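Local coordinates for protein glutathione-independent glyoxalase DJ-1 (Schizosaccharomyces pombe, PDB 4GE0) that catalyses the glutathione-independent conversion of methylglyoxal to D-lactate and takes part in protection against reactive oxygen species, at residues G116-K121 and R137-E142; L125-I130 and V153-L158; Q129-P134 and Y145-Q150. The protein carries 1 engineered substitution. All coordinates share one frame; numbering follows the deposited sequence.

Contact 1. Residues G116-K121 and R137-E142; sequences GPLTAK and RGQLEE. Engineered in segment 116-121: Pro-117 (natural residue Thr).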
# COMPACT_ATOMS: atom_id res chain seq x y z
N GLY A 116 1.34 -12.48 -9.27
CA GLY A 116 2.69 -12.32 -9.82
C GLY A 116 3.43 -13.63 -10.07
O GLY A 116 4.11 -13.77 -11.09
N PRO A 117 3.34 -14.59 -9.13
CA PRO A 117 4.08 -15.85 -9.28
C PRO A 117 3.69 -16.71 -10.49
O PRO A 117 4.42 -17.65 -10.81
CB PRO A 117 3.80 -16.59 -7.97
CG PRO A 117 3.54 -15.47 -6.98
CD PRO A 117 2.79 -14.44 -7.77
N LEU A 118 2.66 -16.31 -11.22
CA LEU A 118 2.39 -16.95 -12.51
C LEU A 118 3.57 -16.77 -13.46
O LEU A 118 3.76 -17.55 -14.40
CB LEU A 118 1.11 -16.39 -13.14
CG LEU A 118 -0.20 -16.70 -12.40
CD1 LEU A 118 -1.33 -15.91 -13.06
CD2 LEU A 118 -0.51 -18.21 -12.41
N THR A 119 4.37 -15.74 -13.20
CA THR A 119 5.56 -15.46 -14.02
C THR A 119 6.65 -16.53 -13.89
O THR A 119 7.42 -16.74 -14.84
CB THR A 119 6.12 -14.09 -13.66
OG1 THR A 119 5.06 -13.12 -13.73
CG2 THR A 119 7.21 -13.68 -14.65
N ALA A 120 6.67 -17.25 -12.78
CA ALA A 120 7.60 -18.36 -12.64
C ALA A 120 7.34 -19.45 -13.68
O ALA A 120 8.24 -19.86 -14.40
CB ALA A 120 7.56 -18.94 -11.23
N LYS A 121 6.07 -19.85 -13.82
CA LYS A 121 5.67 -20.84 -14.81
C LYS A 121 5.90 -20.37 -16.26
O LYS A 121 6.51 -21.08 -17.06
CB LYS A 121 4.21 -21.24 -14.58
CG LYS A 121 3.56 -22.04 -15.70
CD LYS A 121 2.36 -22.84 -15.18
CE LYS A 121 1.09 -22.57 -15.99
NZ LYS A 121 -0.16 -23.02 -15.29
N ARG A 137 -3.73 -20.87 -6.85
CA ARG A 137 -2.99 -22.02 -6.35
C ARG A 137 -2.98 -23.15 -7.39
O ARG A 137 -1.93 -23.72 -7.69
CB ARG A 137 -3.58 -22.52 -5.03
CG ARG A 137 -2.91 -23.80 -4.56
CD ARG A 137 -3.35 -24.20 -3.18
NE ARG A 137 -2.69 -25.43 -2.76
CZ ARG A 137 -2.65 -25.85 -1.50
NH1 ARG A 137 -3.22 -25.14 -0.54
NH2 ARG A 137 -2.02 -26.97 -1.20
N GLY A 138 -4.15 -23.49 -7.92
CA GLY A 138 -4.24 -24.50 -8.98
C GLY A 138 -3.33 -24.23 -10.17
O GLY A 138 -2.64 -25.13 -10.65
N GLN A 139 -3.38 -23.00 -10.69
CA GLN A 139 -2.57 -22.62 -11.84
C GLN A 139 -1.07 -22.69 -11.55
O GLN A 139 -0.28 -23.02 -12.44
CB GLN A 139 -2.93 -21.20 -12.31
CG GLN A 139 -4.37 -21.06 -12.77
CD GLN A 139 -4.79 -19.60 -12.83
OE1 GLN A 139 -4.28 -18.83 -13.65
NE2 GLN A 139 -5.76 -19.22 -12.00
N LEU A 140 -0.69 -22.39 -10.32
CA LEU A 140 0.71 -22.55 -9.91
C LEU A 140 1.11 -24.01 -9.84
O LEU A 140 2.13 -24.41 -10.42
CB LEU A 140 0.98 -21.85 -8.58
CG LEU A 140 0.77 -20.32 -8.58
CD1 LEU A 140 0.88 -19.75 -7.17
CD2 LEU A 140 1.69 -19.59 -9.55
N GLU A 141 0.27 -24.84 -9.22
CA GLU A 141 0.61 -26.24 -9.03
C GLU A 141 0.52 -26.99 -10.37
O GLU A 141 1.09 -28.07 -10.52
CB GLU A 141 -0.27 -26.87 -7.94
CG GLU A 141 0.07 -26.32 -6.55
CD GLU A 141 -0.31 -27.24 -5.41
OE1 GLU A 141 -1.49 -27.20 -4.98
OE2 GLU A 141 0.59 -27.96 -4.90
N GLU A 142 -0.08 -26.33 -11.36
CA GLU A 142 -0.20 -26.88 -12.71
C GLU A 142 1.13 -26.79 -13.45
O GLU A 142 1.38 -27.53 -14.40
CB GLU A 142 -1.30 -26.13 -13.50
CG GLU A 142 -2.71 -26.65 -13.24
CD GLU A 142 -3.80 -25.74 -13.80
OE1 GLU A 142 -3.46 -24.67 -14.36
OE2 GLU A 142 -4.99 -26.10 -13.67
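This is a helix-helix contact in the α/β fold of the DJ-1/PfpI family. Leu-118, on the short helix that follows the nucleophile elbow around Cys-114, packs on Gln-139 and Leu-140 of helix 137-141, and Lys-121 of the same short helix reaches Gln-139 and Glu-142. Cys-114 is the inferred catalytic cysteine. It is oxidised to a sulfinic acid in this crystal. Apolar groups join the helices on one side, and the long arm of a lysine joins them further along.

Leu-140 CD2 is the central methyl. Leu-140 CD2 faces the backbone of Pro-117, 3.6 Å from Pro-117 O, and meets Leu-118 CD2 at 3.9 Å. The two leucine side chains cross at about a right angle. Leu-118 CD2 also touches Gln-139 CB at 3.8 Å, so this one methyl bears on two consecutive residues of the partner helix. Pro-117 is an engineered residue, threonine in the natural protein. Pro-117 CB lies 4.0 Å from Leu-140 CD2. Behind this patch Ile-130 touches Pro-117, Ala-120 and Leu-140, which ties both helices to strand 129-130.

The polar link comes from Lys-121. Its CG stands opposite the backbone N (chi1 168°), which sends the chain across to the other helix, and a bend at chi3 (127°) turns the amine toward the end of helix 137-141. Lys-121 NZ gives a hydrogen bond of 2.9 Å to Gln-139 O. This carbonyl lies near the C-terminal end of helix 137-141, where the helix dipole would probably favour a positive charge. The carboxylate of Glu-142 adds a long salt bridge, with OE1 3.8 Å from Lys-121 NZ. The amine does not approach Gln-139 O straight along the carbonyl bond: the C=O...NZ angle is 138°.

Contact 2. Residues L125-I130 and V153-L158; sequences LPNKQI and VLEENL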
# COMPACT_ATOMS: atom_id res chain seq x y z
N LEU A 125 10.92 -21.22 -14.77
CA LEU A 125 11.81 -21.33 -13.61
C LEU A 125 11.74 -22.72 -12.98
O LEU A 125 10.65 -23.26 -12.79
CB LEU A 125 11.48 -20.29 -12.55
CG LEU A 125 11.68 -18.84 -12.93
CD1 LEU A 125 11.49 -18.03 -11.67
CD2 LEU A 125 13.08 -18.64 -13.49
N PRO A 126 12.90 -23.28 -12.61
CA PRO A 126 12.92 -24.65 -12.12
C PRO A 126 12.91 -24.77 -10.60
O PRO A 126 13.26 -25.85 -10.08
CB PRO A 126 14.24 -25.18 -12.68
CG PRO A 126 15.14 -23.96 -12.66
CD PRO A 126 14.25 -22.79 -12.93
N ASN A 127 12.43 -23.74 -9.92
CA ASN A 127 12.21 -23.80 -8.47
C ASN A 127 11.25 -24.93 -8.15
O ASN A 127 10.38 -25.25 -8.95
CB ASN A 127 11.66 -22.48 -7.94
CG ASN A 127 10.47 -21.96 -8.75
OD1 ASN A 127 10.60 -21.64 -9.92
ND2 ASN A 127 9.30 -21.90 -8.11
N LYS A 128 11.41 -25.55 -6.98
CA LYS A 128 10.54 -26.65 -6.58
C LYS A 128 9.27 -26.21 -5.86
O LYS A 128 8.23 -26.85 -5.96
CB LYS A 128 11.31 -27.65 -5.71
CG LYS A 128 12.59 -28.18 -6.37
CD LYS A 128 12.34 -28.62 -7.80
CE LYS A 128 13.62 -28.57 -8.63
NZ LYS A 128 14.63 -29.55 -8.16
N GLN A 129 9.40 -25.17 -5.05
CA GLN A 129 8.29 -24.68 -4.23
C GLN A 129 7.82 -23.31 -4.70
O GLN A 129 8.51 -22.64 -5.47
CB GLN A 129 8.70 -24.63 -2.76
CG GLN A 129 9.17 -25.97 -2.19
CD GLN A 129 10.13 -25.78 -1.05
OE1 GLN A 129 9.97 -26.39 0.02
NE2 GLN A 129 11.14 -24.94 -1.25
N ILE A 130 6.68 -22.86 -4.20
CA ILE A 130 6.17 -21.54 -4.55
C ILE A 130 5.03 -21.21 -3.61
O ILE A 130 4.40 -22.11 -3.04
CB ILE A 130 5.70 -21.50 -6.02
CG1 ILE A 130 5.78 -20.08 -6.61
CG2 ILE A 130 4.30 -22.11 -6.17
CD1 ILE A 130 5.70 -20.06 -8.13
N VAL A 153 7.63 -17.35 0.76
CA VAL A 153 8.53 -18.45 0.47
C VAL A 153 9.80 -17.91 -0.18
O VAL A 153 9.74 -17.05 -1.05
CB VAL A 153 7.87 -19.44 -0.50
CG1 VAL A 153 8.85 -20.50 -0.95
CG2 VAL A 153 6.67 -20.07 0.16
N LEU A 154 10.95 -18.38 0.29
CA LEU A 154 12.23 -18.06 -0.33
C LEU A 154 12.89 -19.35 -0.79
O LEU A 154 13.11 -20.26 0.00
CB LEU A 154 13.13 -17.32 0.68
CG LEU A 154 14.61 -17.14 0.29
CD1 LEU A 154 14.80 -16.18 -0.85
CD2 LEU A 154 15.45 -16.74 1.50
N GLU A 155 13.20 -19.42 -2.08
CA GLU A 155 13.92 -20.54 -2.66
C GLU A 155 14.98 -19.98 -3.60
O GLU A 155 14.67 -19.14 -4.44
CB GLU A 155 12.97 -21.46 -3.43
CG GLU A 155 13.69 -22.65 -4.06
CD GLU A 155 12.74 -23.67 -4.68
OE1 GLU A 155 11.51 -23.49 -4.57
OE2 GLU A 155 13.25 -24.63 -5.29
N GLU A 156 16.22 -20.45 -3.46
CA GLU A 156 17.34 -19.78 -4.13
C GLU A 156 17.26 -18.26 -3.91
O GLU A 156 17.26 -17.81 -2.76
CB GLU A 156 17.38 -20.15 -5.61
CG GLU A 156 17.68 -21.65 -5.83
CD GLU A 156 19.12 -22.01 -5.45
OE1 GLU A 156 19.95 -21.10 -5.28
OE2 GLU A 156 19.45 -23.22 -5.36
N ASN A 157 17.11 -17.49 -4.99
CA ASN A 157 16.95 -16.03 -4.90
C ASN A 157 15.59 -15.55 -5.37
O ASN A 157 15.42 -14.38 -5.75
CB ASN A 157 18.08 -15.34 -5.68
CG ASN A 157 17.99 -15.59 -7.18
OD1 ASN A 157 17.40 -16.56 -7.63
ND2 ASN A 157 18.66 -14.73 -7.96
N LEU A 158 14.60 -16.43 -5.27
CA LEU A 158 13.21 -16.12 -5.63
C LEU A 158 12.35 -16.05 -4.37
O LEU A 158 12.25 -17.03 -3.61
CB LEU A 158 12.67 -17.20 -6.56
CG LEU A 158 11.19 -17.09 -6.91
CD1 LEU A 158 10.89 -15.84 -7.71
CD2 LEU A 158 10.72 -18.34 -7.65
O HOH W 1 12.79 -22.98 -0.10
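Glu-155 reaches from the edge strand of the main sheet to the backbone of Lys-128 and Gln-129. It is the first residue of the type II' turn, Glu-155 to Leu-158, that closes the β hairpin of strands 152-155 and 158-161.

From CB the side chain runs straight out toward segment 125-130. CG lies opposite the backbone N (chi1 179°), and the extended chain beyond it delivers the carboxylate to the backbone of that segment. Glu-155 CD comes 3.6 Å from Asn-127 CB. At the tip the two oxygens take two successive peptide N-H groups. Lys-128 N donates to Glu-155 OE2 at 2.7 Å, nearly straight (175° at the hydrogen) and somewhat out of the carboxylate plane. Gln-129 N donates to Glu-155 OE1, also at 2.7 Å, on the syn lone pair of that oxygen. The paired bonds fix the rotation of the carboxylate. With an alanine here, the N-H groups of Lys-128 and Gln-129 would probably be left without these acceptors and the loop before strand 129-130 could shift.

Asn-127 helps shape this loop. Asn-127 ND2 donates to Gln-129 O at 2.9 Å, with the acceptor in the amide plane. Leu-158 CD2 lies against the same amide, 3.8 Å from Asn-127 CG. Leu-158 CD2 also meets Leu-125 CD1, tip to tip. Leu-125 and Leu-158 both also pack on Met-112 of strand 109-112, so this side of the contact joins the core.

The side chain of Gln-129 crosses that of Glu-155 at about a right angle. A water bridges the segments there: it donates to Leu-154 O at 2.7 Å and accepts a weak bond from Gln-129 NE2.

Contact 3. Residues Q129-P134 and Y145-Q150; sequences QITGHP and YKYLDQ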
# COMPACT_ATOMS: atom_id res chain seq x y z
N GLN A 129 9.40 -25.17 -5.05
CA GLN A 129 8.29 -24.68 -4.23
C GLN A 129 7.82 -23.31 -4.70
O GLN A 129 8.51 -22.64 -5.47
CB GLN A 129 8.70 -24.63 -2.76
CG GLN A 129 9.17 -25.97 -2.19
CD GLN A 129 10.13 -25.78 -1.05
OE1 GLN A 129 9.97 -26.39 0.02
NE2 GLN A 129 11.14 -24.94 -1.25
N ILE A 130 6.68 -22.86 -4.20
CA ILE A 130 6.17 -21.54 -4.55
C ILE A 130 5.03 -21.21 -3.61
O ILE A 130 4.40 -22.11 -3.04
CB ILE A 130 5.70 -21.50 -6.02
CG1 ILE A 130 5.78 -20.08 -6.61
CG2 ILE A 130 4.30 -22.11 -6.17
CD1 ILE A 130 5.70 -20.06 -8.13
N THR A 131 4.75 -19.92 -3.43
CA THR A 131 3.40 -19.54 -3.01
C THR A 131 2.84 -18.43 -3.88
O THR A 131 3.49 -17.95 -4.83
CB THR A 131 3.32 -19.21 -1.50
OG1 THR A 131 1.95 -19.24 -1.08
CG2 THR A 131 3.93 -17.84 -1.18
N GLY A 132 1.62 -18.03 -3.55
CA GLY A 132 0.86 -17.07 -4.35
C GLY A 132 -0.56 -17.00 -3.82
O GLY A 132 -0.88 -17.60 -2.79
N HIS A 133 -1.38 -16.19 -4.47
CA HIS A 133 -2.75 -16.05 -3.99
C HIS A 133 -3.48 -17.39 -4.05
O HIS A 133 -3.29 -18.15 -4.99
CB HIS A 133 -3.51 -14.99 -4.80
CG HIS A 133 -4.70 -14.45 -4.08
ND1 HIS A 133 -5.96 -14.98 -4.25
CD2 HIS A 133 -4.79 -13.60 -3.03
CE1 HIS A 133 -6.79 -14.42 -3.39
NE2 HIS A 133 -6.11 -13.56 -2.66
N PRO A 134 -4.34 -17.69 -3.06
CA PRO A 134 -5.07 -18.96 -3.08
C PRO A 134 -5.86 -19.12 -4.36
O PRO A 134 -6.07 -20.26 -4.80
CB PRO A 134 -6.00 -18.84 -1.87
CG PRO A 134 -5.17 -18.05 -0.89
CD PRO A 134 -4.43 -17.02 -1.74
N TYR A 145 4.94 -26.89 -9.57
CA TYR A 145 5.43 -26.36 -8.31
C TYR A 145 4.66 -26.92 -7.13
O TYR A 145 3.46 -27.20 -7.23
CB TYR A 145 5.35 -24.83 -8.31
CG TYR A 145 6.07 -24.20 -9.47
CD1 TYR A 145 7.44 -24.36 -9.63
CD2 TYR A 145 5.38 -23.42 -10.39
CE1 TYR A 145 8.11 -23.78 -10.69
CE2 TYR A 145 6.05 -22.79 -11.43
CZ TYR A 145 7.41 -23.01 -11.59
OH TYR A 145 8.08 -22.43 -12.64
N LYS A 146 5.35 -27.09 -6.01
CA LYS A 146 4.70 -27.44 -4.75
C LYS A 146 4.28 -26.15 -4.04
O LYS A 146 5.12 -25.34 -3.67
CB LYS A 146 5.65 -28.25 -3.87
CG LYS A 146 5.12 -28.52 -2.48
CD LYS A 146 6.15 -29.25 -1.63
CE LYS A 146 5.81 -29.17 -0.15
NZ LYS A 146 4.61 -29.99 0.20
N TYR A 147 2.98 -25.97 -3.86
CA TYR A 147 2.45 -24.78 -3.22
C TYR A 147 2.59 -24.88 -1.70
O TYR A 147 2.18 -25.88 -1.10
CB TYR A 147 0.99 -24.58 -3.62
CG TYR A 147 0.35 -23.33 -3.05
CD1 TYR A 147 -0.26 -23.34 -1.80
CD2 TYR A 147 0.30 -22.15 -3.79
CE1 TYR A 147 -0.87 -22.20 -1.28
CE2 TYR A 147 -0.31 -21.01 -3.29
CZ TYR A 147 -0.88 -21.04 -2.03
OH TYR A 147 -1.48 -19.92 -1.52
N LEU A 148 3.16 -23.84 -1.10
CA LEU A 148 3.22 -23.72 0.36
C LEU A 148 2.24 -22.67 0.87
O LEU A 148 2.24 -21.54 0.39
CB LEU A 148 4.64 -23.39 0.82
CG LEU A 148 5.72 -24.44 0.50
CD1 LEU A 148 7.10 -23.93 0.87
CD2 LEU A 148 5.44 -25.75 1.23
N ASP A 149 1.39 -23.06 1.81
CA ASP A 149 0.41 -22.14 2.38
C ASP A 149 1.02 -21.40 3.56
O ASP A 149 0.81 -21.76 4.72
CB ASP A 149 -0.83 -22.93 2.83
CG ASP A 149 -1.95 -22.03 3.32
OD1 ASP A 149 -1.89 -20.81 3.04
OD2 ASP A 149 -2.90 -22.56 3.92
N GLN A 150 1.83 -20.40 3.23
CA GLN A 150 2.45 -19.52 4.21
C GLN A 150 2.68 -18.17 3.55
O GLN A 150 2.74 -18.09 2.32
CB GLN A 150 3.79 -20.10 4.68
CG GLN A 150 4.77 -20.37 3.55
CD GLN A 150 5.98 -21.15 4.01
OE1 GLN A 150 5.86 -22.25 4.54
NE2 GLN A 150 7.16 -20.55 3.86
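Tyr-147 OH is held by two groups. Tyr-147 OH donates to Gly-132 O at 2.7 Å, and Gln-162 NE2 is its second partner. The acceptor Gly-132 O lies at the ring edge, in the ring plane. CG of Tyr-147 sits opposite its backbone N (chi1 -178°), which lays the ring beside the chain running from Ile-130 to Gly-132. Thr-131 OG1 approaches this ring obliquely, 3.5 Å from Tyr-147 CZ, and gives its proton to Leu-148 O in a bond of 2.7 Å.

The backbones pair in parallel. Ile-130 N bonds to Lys-146 O at 3.0 Å. Leu-148 N bonds to Ile-130 O at 2.9 Å. This is the two-stranded parallel sheet of a β-α-β unit: strand 129-130, helix 137-141, strand 146-147. On the helix side Ile-130 CG2 packs on Tyr-145 CB at 3.6 Å, and Ile-130 CD1 lies over one face of the Tyr-145 ring, offset toward its rim. On the sheet face opposite Ile-130, the Gln-129 side chain reaches Leu-148 CD1.

The segment then leads to His-133, inferred to be in the active site. Its ND1 bonds to Ser-135 OG and its NE2 to Ser-190 O of the second subunit. Pro-134 CD stands 3.4 Å above the centre of the His-133 ring plane.

The three contacts surround strand 129-130 on one edge of the fold. Contacts 1 and 3 have centres about 8 Å apart, contacts 2 and 3 about 10 Å, and contacts 1 and 2 about 12 Å. Contacts 2 and 3 share Gln-129 and Ile-130. Along the chain, helix 118-122 comes first, then strand 129-130, helix 137-141, strand 146-147 and strand 152-155, and the segments of contact 1 alternate with those of the other two. These elements lie between and beyond Cys-114 and His-133, both inferred active-site residues. Contact 3 contains His-133. Together the contacts join the region after Cys-114, the small parallel sheet and the edge of the main sheet.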